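Local coordinates for protein GRMZM2G135359 pseudokinase (Zea mays, PDB 6CPY) that is a receptor-like pseudokinase whose kinase-fold domain may bind ATP, although protein kinase activity is doubtful, at residues P30-R34 against S35-T39. Numbering follows the deposited sequence.
Sequences PSLKR and SELET
R34 and E38 form an i to i+4 salt bridge across the first turn of helix 34-40, a short helix laid over the antiparallel sheet of the N-terminal lobe of this kinase fold. It is a worked example of a helix start in which main-chain and side-chain bonds run over the same turn. K33 holds the N-cap position, and its carbonyl O accepts the N-H of L37 at 3.2 Å, in the carbonyl plane. The next bond, from E38 N to R34 O, is shorter at 2.8 Å. With chi1 at -167°, CG of R34 points opposite the backbone N, and the chain runs extended to NE, bringing this nitrogen 2.9 Å from OE2 of E38. The carboxylate oxygen lies at the guanidinium edge, near its plane, but the hydrogen bond is bent and weak, and the two groups' planes are turned 56° apart. Beyond NE, the guanidinium reaches the start of strand 117-123, where NH1 hydrogen-bonds T117 OG1. Replacing R34 with an alanine would probably leave the E38 carboxylate without its cationic mate and T117 OG1 without this donor. One residue earlier in the chain than the N-cap, L32 crosses L37 at about a right angle, CD1 to CD2 at 4.0 Å, and both side chains rest on V121. L32, whose backbone also hydrogen-bonds with Y109, thus links the incoming loop to L37, the buried residue of the helix. Its other methyl, CD2, meets the carboxylate of E36, lying 3.4 Å from OE1.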
# COMPACT_ATOMS: atom_id res chain seq x y z
N PRO A 30 15.22 2.15 13.42
CA PRO A 30 16.07 3.22 13.93
C PRO A 30 15.45 4.62 13.94
O PRO A 30 14.68 5.00 13.04
CB PRO A 30 17.28 3.20 12.99
CG PRO A 30 16.77 2.61 11.73
CD PRO A 30 15.74 1.60 12.15
N SER A 31 15.83 5.38 14.96
CA SER A 31 15.62 6.82 14.98
C SER A 31 16.72 7.47 14.15
O SER A 31 17.91 7.14 14.31
CB SER A 31 15.66 7.33 16.42
OG SER A 31 15.53 8.73 16.48
N LEU A 32 16.34 8.37 13.26
CA LEU A 32 17.30 9.11 12.47
C LEU A 32 17.34 10.56 12.92
O LEU A 32 16.31 11.15 13.26
CB LEU A 32 16.95 9.02 10.99
CG LEU A 32 17.06 7.59 10.44
CD1 LEU A 32 16.33 7.46 9.11
CD2 LEU A 32 18.51 7.18 10.31
N LYS A 33 18.53 11.15 12.93
CA LYS A 33 18.66 12.58 13.24
C LYS A 33 18.08 13.41 12.12
O LYS A 33 18.22 13.04 10.95
CB LYS A 33 20.13 12.95 13.43
CG LYS A 33 20.77 12.28 14.64
CD LYS A 33 22.21 12.75 14.83
CE LYS A 33 22.76 12.35 16.18
NZ LYS A 33 23.14 10.91 16.24
N ARG A 34 17.46 14.54 12.43
CA ARG A 34 17.01 15.42 11.36
C ARG A 34 18.17 15.84 10.45
O ARG A 34 18.01 15.93 9.24
CB ARG A 34 16.29 16.67 11.88
CG ARG A 34 15.56 17.41 10.75
CD ARG A 34 15.12 18.81 11.12
NE ARG A 34 14.95 19.65 9.93
CZ ARG A 34 13.82 19.79 9.24
NH1 ARG A 34 12.71 19.15 9.59
NH2 ARG A 34 13.79 20.59 8.19
N SER A 35 19.34 16.08 11.03
CA SER A 35 20.49 16.49 10.23
C SER A 35 20.82 15.45 9.16
O SER A 35 21.12 15.80 8.02
CB SER A 35 21.71 16.74 11.11
OG SER A 35 22.08 15.58 11.82
N GLU A 36 20.75 14.17 9.52
CA GLU A 36 20.98 13.09 8.54
C GLU A 36 19.94 13.09 7.40
O GLU A 36 20.27 12.88 6.23
CB GLU A 36 21.00 11.72 9.23
CG GLU A 36 21.39 10.57 8.31
CD GLU A 36 21.58 9.24 9.04
OE1 GLU A 36 21.29 9.16 10.25
OE2 GLU A 36 22.01 8.26 8.38
N LEU A 37 18.68 13.32 7.75
CA LEU A 37 17.62 13.37 6.75
C LEU A 37 17.67 14.62 5.87
O LEU A 37 17.33 14.56 4.68
CB LEU A 37 16.25 13.23 7.42
CG LEU A 37 16.02 11.80 7.94
CD1 LEU A 37 14.64 11.67 8.55
CD2 LEU A 37 16.20 10.77 6.82
N GLU A 38 18.10 15.73 6.46
CA GLU A 38 18.32 16.96 5.69
C GLU A 38 19.32 16.69 4.58
O GLU A 38 19.10 17.06 3.44
CB GLU A 38 18.85 18.08 6.59
CG GLU A 38 17.84 18.65 7.57
CD GLU A 38 18.50 19.43 8.70
OE1 GLU A 38 19.65 19.89 8.51
OE2 GLU A 38 17.89 19.57 9.79
N THR A 39 20.43 16.04 4.93
CA THR A 39 21.44 15.66 3.95
C THR A 39 20.85 14.67 2.94
O THR A 39 20.94 14.86 1.72
CB THR A 39 22.67 15.04 4.65
OG1 THR A 39 23.21 15.98 5.59
CG2 THR A 39 23.74 14.66 3.63